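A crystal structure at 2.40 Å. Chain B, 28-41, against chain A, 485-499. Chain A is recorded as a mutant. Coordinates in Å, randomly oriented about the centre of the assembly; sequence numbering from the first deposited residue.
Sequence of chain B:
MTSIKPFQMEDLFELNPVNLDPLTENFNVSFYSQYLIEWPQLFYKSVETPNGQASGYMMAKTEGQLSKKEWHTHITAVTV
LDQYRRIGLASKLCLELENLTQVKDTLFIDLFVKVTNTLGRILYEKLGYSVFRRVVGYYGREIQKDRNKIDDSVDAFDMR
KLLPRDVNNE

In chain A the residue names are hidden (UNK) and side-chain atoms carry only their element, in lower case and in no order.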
ATOM      1  N   ASN B  28      11.427   0.442  -6.227  1.00 40.12           N
ATOM      2  CA  ASN B  28      10.876  -0.902  -6.239  1.00 40.10           C
ATOM      3  C   ASN B  28      10.879  -1.495  -4.835  1.00 33.31           C
ATOM      4  O   ASN B  28      11.738  -1.191  -3.996  1.00 22.56           O
ATOM      5  CB  ASN B  28      11.683  -1.805  -7.179  1.00 48.68           C
ATOM      6  CG  ASN B  28      11.431  -1.504  -8.646  1.00 49.62           C
ATOM      7  OD1 ASN B  28      11.406  -0.347  -9.058  1.00 45.10           O
ATOM      8  ND2 ASN B  28      11.239  -2.556  -9.445  1.00 53.20           N
ATOM      9  N   VAL B  29       9.892  -2.357  -4.598  1.00 41.50           N
ATOM     10  CA  VAL B  29       9.863  -3.224  -3.420  1.00 44.77           C
ATOM     11  C   VAL B  29      11.231  -3.855  -3.160  1.00 44.00           C
ATOM     12  O   VAL B  29      11.708  -3.901  -2.017  1.00 30.63           O
ATOM     13  CB  VAL B  29       8.760  -4.278  -3.615  1.00 44.07           C
ATOM     14  CG1 VAL B  29       8.840  -5.413  -2.592  1.00 33.39           C
ATOM     15  CG2 VAL B  29       7.398  -3.593  -3.585  1.00 43.36           C
ATOM     16  N   SER B  30      11.894  -4.325  -4.222  1.00 42.80           N
ATOM     17  CA  SER B  30      13.140  -5.066  -4.055  1.00 40.81           C
ATOM     18  C   SER B  30      14.265  -4.185  -3.523  1.00 38.42           C
ATOM     19  O   SER B  30      15.145  -4.665  -2.802  1.00 29.56           O
ATOM     20  CB  SER B  30      13.551  -5.685  -5.384  1.00 39.56           C
ATOM     21  OG  SER B  30      13.826  -4.664  -6.332  1.00 30.58           O
ATOM     22  N   PHE B  31      14.257  -2.907  -3.879  1.00 43.13           N
ATOM     23  CA  PHE B  31      15.307  -1.994  -3.445  1.00 42.87           C
ATOM     24  C   PHE B  31      15.177  -1.680  -1.951  1.00 33.85           C
ATOM     25  O   PHE B  31      16.153  -1.765  -1.197  1.00 26.46           O
ATOM     26  CB  PHE B  31      15.225  -0.729  -4.303  1.00 39.23           C
ATOM     27  CG  PHE B  31      16.359   0.227  -4.117  1.00 39.96           C
ATOM     28  CD1 PHE B  31      17.610  -0.046  -4.662  1.00 47.11           C
ATOM     29  CD2 PHE B  31      16.167   1.433  -3.447  1.00 43.63           C
ATOM     30  CE1 PHE B  31      18.669   0.853  -4.515  1.00 52.41           C
ATOM     31  CE2 PHE B  31      17.219   2.345  -3.298  1.00 43.26           C
ATOM     32  CZ  PHE B  31      18.473   2.053  -3.833  1.00 43.57           C
ATOM     33  N   TYR B  32      13.971  -1.310  -1.514  1.00 34.60           N
ATOM     34  CA  TYR B  32      13.706  -1.123  -0.089  1.00 42.56           C
ATOM     35  C   TYR B  32      14.043  -2.366   0.712  1.00 41.21           C
ATOM     36  O   TYR B  32      14.697  -2.287   1.757  1.00 22.94           O
ATOM     37  CB  TYR B  32      12.243  -0.774   0.126  1.00 40.06           C
ATOM     38  CG  TYR B  32      11.892   0.585  -0.366  1.00 44.44           C
ATOM     39  CD1 TYR B  32      12.500   1.713   0.180  1.00 37.43           C
ATOM     40  CD2 TYR B  32      10.954   0.748  -1.384  1.00 38.48           C
ATOM     41  CE1 TYR B  32      12.173   2.969  -0.270  1.00 39.66           C
ATOM     42  CE2 TYR B  32      10.624   1.986  -1.839  1.00 41.46           C
ATOM     43  CZ  TYR B  32      11.220   3.098  -1.285  1.00 40.79           C
ATOM     44  OH  TYR B  32      10.855   4.329  -1.764  1.00 32.94           O
ATOM     45  N   SER B  33      13.556  -3.521   0.258  1.00 43.33           N
ATOM     46  CA  SER B  33      13.748  -4.755   1.011  1.00 43.12           C
ATOM     47  C   SER B  33      15.222  -5.157   1.054  1.00 40.37           C
ATOM     48  O   SER B  33      15.677  -5.751   2.040  1.00 30.04           O
ATOM     49  CB  SER B  33      12.904  -5.872   0.396  1.00 34.00           C
ATOM     50  OG  SER B  33      13.447  -6.230  -0.863  1.00 28.68           O
ATOM     51  N   GLN B  34      15.968  -4.848  -0.008  1.00 45.82           N
ATOM     52  CA  GLN B  34      17.406  -5.107  -0.039  1.00 44.59           C
ATOM     53  C   GLN B  34      18.134  -4.344   1.060  1.00 39.68           C
ATOM     54  O   GLN B  34      19.028  -4.886   1.716  1.00 30.98           O
ATOM     55  CB  GLN B  34      17.986  -4.723  -1.413  1.00 44.28           C
ATOM     56  CG  GLN B  34      19.506  -4.876  -1.504  1.00 47.31           C
ATOM     57  CD  GLN B  34      20.149  -4.192  -2.727  1.00 53.21           C
ATOM     58  OE1 GLN B  34      19.642  -3.203  -3.264  1.00 44.95           O
ATOM     59  NE2 GLN B  34      21.282  -4.730  -3.155  1.00 56.28           N
ATOM     60  N   TYR B  35      17.790  -3.067   1.250  1.00 40.37           N
ATOM     61  CA  TYR B  35      18.409  -2.300   2.324  1.00 44.35           C
ATOM     62  C   TYR B  35      18.031  -2.858   3.687  1.00 36.86           C
ATOM     63  O   TYR B  35      18.874  -2.934   4.587  1.00 23.44           O
ATOM     64  CB  TYR B  35      18.024  -0.829   2.197  1.00 43.39           C
ATOM     65  CG  TYR B  35      18.924  -0.113   1.215  1.00 38.76           C
ATOM     66  CD1 TYR B  35      18.938  -0.469  -0.131  1.00 37.03           C
ATOM     67  CD2 TYR B  35      19.769   0.902   1.631  1.00 37.46           C
ATOM     68  CE1 TYR B  35      19.770   0.179  -1.042  1.00 40.97           C
ATOM     69  CE2 TYR B  35      20.602   1.553   0.739  1.00 37.10           C
ATOM     70  CZ  TYR B  35      20.597   1.188  -0.590  1.00 37.25           C
ATOM     71  OH  TYR B  35      21.430   1.820  -1.464  1.00 22.68           O
ATOM     72  N   LEU B  36      16.771  -3.277   3.851  1.00 34.38           N
ATOM     73  CA  LEU B  36      16.367  -3.906   5.103  1.00 41.41           C
ATOM     74  C   LEU B  36      17.049  -5.248   5.308  1.00 41.98           C
ATOM     75  O   LEU B  36      17.240  -5.669   6.453  1.00 26.51           O
ATOM     76  CB  LEU B  36      14.852  -4.086   5.152  1.00 32.08           C
ATOM     77  CG  LEU B  36      14.073  -2.769   5.157  1.00 37.34           C
ATOM     78  CD1 LEU B  36      12.612  -3.055   4.902  1.00 34.87           C
ATOM     79  CD2 LEU B  36      14.240  -1.993   6.459  1.00 34.04           C
ATOM     80  N   ILE B  37      17.429  -5.931   4.221  1.00 42.69           N
ATOM     81  CA  ILE B  37      18.059  -7.240   4.359  1.00 39.26           C
ATOM     82  C   ILE B  37      19.539  -7.087   4.691  1.00 38.68           C
ATOM     83  O   ILE B  37      20.048  -7.736   5.613  1.00 29.35           O
ATOM     84  CB  ILE B  37      17.831  -8.082   3.084  1.00 45.10           C
ATOM     85  CG1 ILE B  37      16.417  -8.674   3.085  1.00 45.58           C
ATOM     86  CG2 ILE B  37      18.863  -9.214   2.964  1.00 32.44           C
ATOM     87  CD1 ILE B  37      15.910  -8.996   1.699  1.00 44.55           C
ATOM     88  N   GLU B  38      20.235  -6.188   3.978  1.00 40.68           N
ATOM     89  CA  GLU B  38      21.690  -6.084   4.059  1.00 43.65           C
ATOM     90  C   GLU B  38      22.169  -5.101   5.125  1.00 41.59           C
ATOM     91  O   GLU B  38      23.135  -5.393   5.839  1.00 28.72           O
ATOM     92  CB  GLU B  38      22.261  -5.719   2.684  1.00 43.32           C
ATOM     93  CG  GLU B  38      22.315  -6.931   1.733  1.00 48.84           C
ATOM     94  CD  GLU B  38      22.949  -6.625   0.398  1.00 52.23           C
ATOM     95  OE1 GLU B  38      24.088  -6.115   0.380  1.00 51.53           O
ATOM     96  OE2 GLU B  38      22.308  -6.901  -0.642  1.00 54.78           O
ATOM     97  N   TRP B  39      21.508  -3.955   5.281  1.00 40.65           N
ATOM     98  CA  TRP B  39      21.878  -2.963   6.291  1.00 36.29           C
ATOM     99  C   TRP B  39      20.629  -2.547   7.056  1.00 32.21           C
ATOM    100  O   TRP B  39      20.198  -1.389   6.989  1.00 26.56           O
ATOM    101  CB  TRP B  39      22.567  -1.755   5.654  1.00 34.10           C
ATOM    102  CG  TRP B  39      23.531  -2.168   4.597  1.00 34.95           C
ATOM    103  CD1 TRP B  39      24.828  -2.561   4.774  1.00 39.11           C
ATOM    104  CD2 TRP B  39      23.267  -2.267   3.187  1.00 37.31           C
ATOM    105  NE1 TRP B  39      25.389  -2.904   3.562  1.00 43.83           N
ATOM    106  CE2 TRP B  39      24.455  -2.729   2.571  1.00 42.11           C
ATOM    107  CE3 TRP B  39      22.139  -2.018   2.389  1.00 39.93           C
ATOM    108  CZ2 TRP B  39      24.553  -2.943   1.189  1.00 39.43           C
ATOM    109  CZ3 TRP B  39      22.235  -2.219   1.010  1.00 37.29           C
ATOM    110  CH2 TRP B  39      23.434  -2.689   0.429  1.00 35.27           C
ATOM    111  N   PRO B  40      20.039  -3.471   7.823  1.00 41.44           N
ATOM    112  CA  PRO B  40      18.749  -3.165   8.477  1.00 29.12           C
ATOM    113  C   PRO B  40      18.806  -2.025   9.479  1.00 37.62           C
ATOM    114  O   PRO B  40      17.789  -1.342   9.673  1.00 28.81           O
ATOM    115  CB  PRO B  40      18.369  -4.489   9.158  1.00 33.38           C
ATOM    116  CG  PRO B  40      19.614  -5.338   9.147  1.00 36.04           C
ATOM    117  CD  PRO B  40      20.465  -4.873   8.023  1.00 33.79           C
ATOM    118  N   GLN B  41      19.951  -1.808  10.140  1.00 46.12           N
ATOM    119  CA  GLN B  41      20.053  -0.714  11.105  1.00 46.59           C
ATOM    120  C   GLN B  41      20.185   0.662  10.450  1.00 42.06           C
ATOM    121  O   GLN B  41      20.025   1.678  11.138  1.00 24.51           O
ATOM    122  CB  GLN B  41      21.238  -0.939  12.039  1.00 41.90           C
ATOM    123  CG  GLN B  41      21.106  -2.159  12.931  1.00 47.19           C
ATOM    124  CD  GLN B  41      22.151  -2.191  14.043  1.00 49.58           C
ATOM    125  OE1 GLN B  41      22.437  -1.169  14.676  1.00 34.73           O
ATOM    126  NE2 GLN B  41      22.713  -3.379  14.294  1.00 50.88           N
TER
ATOM    127  N   UNK A 485      17.334 -16.537   4.466  1.00 39.99           N
ATOM    128  CA  UNK A 485      18.689 -17.040   4.225  1.00 41.67           C
ATOM    129  C   UNK A 485      19.716 -16.233   4.999  1.00 43.12           C
ATOM    130  O   UNK A 485      20.671 -16.785   5.558  1.00 33.04           O
ATOM    131  o   UNK A 485      18.670 -18.182   0.733  1.00 42.68           O
ATOM    132  c   UNK A 485      18.458 -18.158   1.959  1.00 40.91           C
ATOM    133  o   UNK A 485      17.794 -19.025   2.568  1.00 36.14           O
ATOM    134  c   UNK A 485      19.036 -16.991   2.736  1.00 39.62           C
ATOM    135  N   UNK A 486      19.572 -14.924   4.983  1.00 47.36           N
ATOM    136  CA  UNK A 486      20.273 -14.109   5.950  1.00 54.78           C
ATOM    137  C   UNK A 486      20.089 -13.852   7.431  1.00 55.30           C
ATOM    138  O   UNK A 486      20.720 -12.975   7.999  1.00 60.91           O
ATOM    139  c   UNK A 486      21.249 -12.805   4.000  1.00 53.36           C
ATOM    140  c   UNK A 486      20.526 -12.721   5.366  1.00 55.77           C
ATOM    141  n   UNK A 486      20.474 -12.893   2.921  1.00 51.74           N
ATOM    142  o   UNK A 486      22.474 -12.835   3.932  1.00 46.31           O
ATOM    143  N   UNK A 487      19.183 -14.528   8.064  1.00 52.37           N
ATOM    144  CA  UNK A 487      19.011 -13.987   9.404  1.00 46.29           C
ATOM    145  C   UNK A 487      18.310 -12.755   9.901  1.00 36.40           C
ATOM    146  O   UNK A 487      18.588 -12.301  11.010  1.00 29.75           O
ATOM    147  N   UNK A 488      17.436 -12.177   9.073  1.00 36.62           N
ATOM    148  CA  UNK A 488      16.940 -10.830   9.326  1.00 41.53           C
ATOM    149  C   UNK A 488      15.540 -10.907   9.910  1.00 35.93           C
ATOM    150  O   UNK A 488      14.577 -10.369   9.350  1.00 26.91           O
ATOM    151  c   UNK A 488      16.979  -9.985   8.044  1.00 50.01           C
ATOM    152  c   UNK A 488      18.155 -10.417   7.175  1.00 55.06           C
ATOM    153  c   UNK A 488      17.097  -8.516   8.398  1.00 41.91           C
ATOM    154  N   UNK A 489      15.440 -11.558  11.071  1.00 41.15           N
ATOM    155  CA  UNK A 489      14.147 -11.794  11.707  1.00 38.76           C
ATOM    156  C   UNK A 489      13.490 -10.493  12.174  1.00 34.79           C
ATOM    157  O   UNK A 489      12.255 -10.416  12.240  1.00 35.01           O
ATOM    158  c   UNK A 489      14.997 -16.154  11.270  1.00 37.39           C
ATOM    159  c   UNK A 489      15.051 -14.054  12.412  1.00 41.29           C
ATOM    160  c   UNK A 489      17.024 -15.385  12.257  1.00 38.03           C
ATOM    161  c   UNK A 489      14.354 -12.787  12.850  1.00 45.08           C
ATOM    162  c   UNK A 489      16.390 -14.256  12.673  1.00 37.72           C
ATOM    163  c   UNK A 489      14.365 -15.017  11.701  1.00 40.30           C
ATOM    164  c   UNK A 489      16.329 -16.340  11.550  1.00 40.75           C
ATOM    165  N   UNK A 490      14.303  -9.466  12.488  1.00 41.39           N
ATOM    166  CA  UNK A 490      13.916  -8.063  12.700  1.00 46.70           C
ATOM    167  C   UNK A 490      12.888  -7.523  11.711  1.00 41.52           C
ATOM    168  O   UNK A 490      12.124  -6.611  12.040  1.00 32.40           O
ATOM    169  c   UNK A 490      15.725  -6.836  13.929  1.00 51.97           C
ATOM    170  c   UNK A 490      15.156  -7.146  12.598  1.00 37.61           C
ATOM    171  o   UNK A 490      15.048  -6.997  14.940  1.00 66.40           O
ATOM    172  n   UNK A 490      16.964  -6.384  13.963  1.00 53.75           N
ATOM    173  N   UNK A 491      12.922  -8.032  10.476  1.00 40.21           N
ATOM    174  CA  UNK A 491      12.188  -7.464   9.360  1.00 38.13           C
ATOM    175  C   UNK A 491      11.301  -8.468   8.661  1.00 34.22           C
ATOM    176  O   UNK A 491      10.498  -8.068   7.807  1.00 27.13           O
ATOM    177  c   UNK A 491      14.254  -5.983   8.892  1.00 39.87           C
ATOM    178  c   UNK A 491      13.666  -4.694   9.500  1.00 34.71           C
ATOM    179  c   UNK A 491      14.778  -3.664   9.816  1.00 39.20           C
ATOM    180  n   UNK A 491      14.270  -2.531  10.649  1.00 41.21           N
ATOM    181  c   UNK A 491      13.165  -6.887   8.324  1.00 39.92           C
ATOM    182  N   UNK A 492      11.444  -9.760   8.983  1.00 43.84           N
ATOM    183  CA  UNK A 492      10.812 -10.822   8.209  1.00 44.12           C
ATOM    184  C   UNK A 492       9.297 -10.733   8.267  1.00 40.29           C
ATOM    185  O   UNK A 492       8.619 -10.811   7.232  1.00 26.94           O
ATOM    186  c   UNK A 492      12.310 -12.853   7.834  1.00 45.59           C
ATOM    187  c   UNK A 492      12.680 -14.232   8.369  1.00 50.18           C
ATOM    188  c   UNK A 492      11.786 -12.918   6.376  1.00 36.67           C
ATOM    189  c   UNK A 492      11.278 -12.181   8.728  1.00 39.97           C
ATOM    190  N   UNK A 493       8.750 -10.593   9.480  1.00 44.08           N
ATOM    191  CA  UNK A 493       7.299 -10.506   9.644  1.00 40.47           C
ATOM    192  C   UNK A 493       6.706  -9.414   8.764  1.00 33.20           C
ATOM    193  O   UNK A 493       5.615  -9.579   8.211  1.00 23.70           O
ATOM    194  c   UNK A 493       5.213 -10.688  12.914  1.00 43.41           C
ATOM    195  c   UNK A 493       5.496 -10.408  11.430  1.00 38.04           C
ATOM    196  c   UNK A 493       6.958 -10.259  11.115  1.00 36.78           C
ATOM    197  o   UNK A 493       4.060 -11.057  13.221  1.00 37.67           O
ATOM    198  o   UNK A 493       6.127 -10.548  13.766  1.00 33.10           O
ATOM    199  N   UNK A 494       7.419  -8.284   8.629  1.00 38.34           N
ATOM    200  CA  UNK A 494       6.943  -7.212   7.771  1.00 32.60           C
ATOM    201  C   UNK A 494       7.006  -7.551   6.290  1.00 38.14           C
ATOM    202  O   UNK A 494       6.160  -7.102   5.516  1.00 30.52           O
ATOM    203  N   UNK A 495       8.013  -8.329   5.868  1.00 35.10           N
ATOM    204  CA  UNK A 495       8.024  -8.822   4.488  1.00 36.08           C
ATOM    205  C   UNK A 495       6.824  -9.724   4.234  1.00 32.10           C
ATOM    206  O   UNK A 495       6.128  -9.594   3.223  1.00 23.48           O
ATOM    207  c   UNK A 495       9.304  -9.603   4.186  1.00 37.28           C
ATOM    208  c   UNK A 495      12.977  -8.699   4.270  1.00 45.70           C
ATOM    209  c   UNK A 495      12.930  -7.326   4.309  1.00 39.69           C
ATOM    210  c   UNK A 495      11.794  -9.430   4.229  1.00 41.08           C
ATOM    211  c   UNK A 495      11.706  -6.679   4.303  1.00 46.11           C
ATOM    212  c   UNK A 495      10.567  -8.792   4.230  1.00 37.38           C
ATOM    213  c   UNK A 495      10.536  -7.409   4.265  1.00 43.85           C
ATOM    214  N   UNK A 496       6.583 -10.657   5.155  1.00 39.55           N
ATOM    215  CA  UNK A 496       5.506 -11.626   4.998  1.00 36.73           C
ATOM    216  C   UNK A 496       4.162 -10.917   4.972  1.00 37.79           C
ATOM    217  O   UNK A 496       3.323 -11.164   4.091  1.00 25.79           O
ATOM    218  c   UNK A 496       6.866 -13.515   5.957  1.00 37.38           C
ATOM    219  c   UNK A 496       7.244 -14.332   7.197  1.00 34.28           C
ATOM    220  c   UNK A 496       5.594 -12.672   6.125  1.00 36.39           C
ATOM    221  c   UNK A 496       4.349 -13.536   6.177  1.00 31.30           C
ATOM    222  N   UNK A 497       3.954  -9.987   5.915  1.00 45.25           N
ATOM    223  CA  UNK A 497       2.689  -9.256   5.985  1.00 42.91           C
ATOM    224  C   UNK A 497       2.498  -8.365   4.770  1.00 39.26           C
ATOM    225  O   UNK A 497       1.373  -8.209   4.280  1.00 29.43           O
ATOM    226  o   UNK A 497       1.718 -10.340   8.391  1.00 31.31           O
ATOM    227  c   UNK A 497       2.622  -8.429   7.271  1.00 40.97           C
ATOM    228  c   UNK A 497       2.334  -9.292   8.501  1.00 42.22           C
ATOM    229  n   UNK A 497       2.773  -8.843   9.665  1.00 59.47           N
ATOM    230  N   UNK A 498       3.589  -7.761   4.285  1.00 42.26           N
ATOM    231  CA  UNK A 498       3.533  -6.986   3.051  1.00 39.62           C
ATOM    232  C   UNK A 498       3.021  -7.849   1.906  1.00 37.01           C
ATOM    233  O   UNK A 498       2.085  -7.472   1.194  1.00 24.34           O
ATOM    234  c   UNK A 498       4.785  -3.084   0.886  1.00 42.60           C
ATOM    235  c   UNK A 498       4.786  -4.045   1.904  1.00 44.58           C
ATOM    236  c   UNK A 498       5.090  -5.769   0.300  1.00 44.51           C
ATOM    237  c   UNK A 498       4.946  -3.470  -0.421  1.00 37.81           C
ATOM    238  c   UNK A 498       5.097  -4.820  -0.719  1.00 38.07           C
ATOM    239  c   UNK A 498       4.923  -6.427   2.725  1.00 45.68           C
ATOM    240  c   UNK A 498       4.929  -5.393   1.619  1.00 45.16           C
ATOM    241  N   UNK A 499       3.637  -9.024   1.729  1.00 41.93           N
ATOM    242  CA  UNK A 499       3.199  -9.977   0.715  1.00 43.05           C
ATOM    243  C   UNK A 499       1.719 -10.313   0.876  1.00 42.57           C
ATOM    244  O   UNK A 499       0.943 -10.180  -0.076  1.00 31.84           O
ATOM    245  o   UNK A 499       3.721 -12.147  -0.220  1.00 30.78           O
ATOM    246  c   UNK A 499       4.058 -11.244   0.797  1.00 34.32           C
TER
HETATM  247  O   HOH W   1      15.884  -0.307  11.016  1.00 17.12           O

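Position 485 carries two side-chain carbons, the second bearing two oxygens, and is out of reach of stretch 28-41: a carboxylate on one methylene, D485(A). Position 486 has the same carbon count, but its second carbon bears one oxygen and one nitrogen, hence N486(A); its ND2 comes within 4.0 Å of CG2 of I37(B), a contact without a hydrogen bond. Position 487 has no side-chain atoms. Its phi of 76° is positive, and a CB would jam against the preceding carbonyl oxygen, so it is G487(A), closing a helix in a Schellman motif.

At 488 one carbon carries two more, the fork of V488(A). Its CG1 lies 3.5 Å from the backbone O of L36(B) and its CG2 3.6 Å from O of I37(B), so the two methyls sit against successive carbonyls near the end of helix 29-38. CG1 also meets CG of P40(B) at 4.1 Å.

Position 489, one carbon and a six-carbon ring, is F489(A), out of reach of stretch 28-41. Position 490 repeats the amide pattern, N490(A), which makes no contact with stretch 28-41. At 491 four carbons run in a row to a nitrogen: K491(A). Its CE packs 3.7 Å from CB of P40(B) and 3.8 Å from CD2 of L36(B), while NZ donates to water 1 at 2.8 Å; that water donates to O of P40(B) at 2.6 Å.

Position 492 has four carbons forked at the second: L492(A). Position 493 has three carbons, the third bearing two oxygens: E493(A). Position 494 has no side-chain atoms: G494(A). None touches stretch 28-41. Position 495, a carbon plus a six-carbon ring without oxygen, is F495(A). CD1 of L36(B), 3.8 Å from its CE1, and CG1 of I37(B), 3.6 Å from its CE2, both lie at the ring edge.

Position 496, forked at the first carbon with one longer arm, is I496(A); 497, two carbons with an amide, is N497(A). Both are remote from stretch 28-41. Position 498 is another all-carbon ring, F498(A), whose CE1 is 3.9 Å from CG2 of V29(B). One carbon and one oxygen at 499 give S499(A), without contact to stretch 28-41.

The helices run nearly antiparallel, at 155°, with axes 9.6 Å apart at closest approach. Accordingly V29(B) pairs with F498(A), S33(B) with F495(A), L36(B) with K491(A) and I37(B) with V488(A). The stretches bury 468 Å² together without a direct hydrogen bond: apolar packing dominates, F495(A) contributes the largest covered area, and water 1 supplies a polar bridge.

Chain A 485-499: DNGVFNKLEGFINFS
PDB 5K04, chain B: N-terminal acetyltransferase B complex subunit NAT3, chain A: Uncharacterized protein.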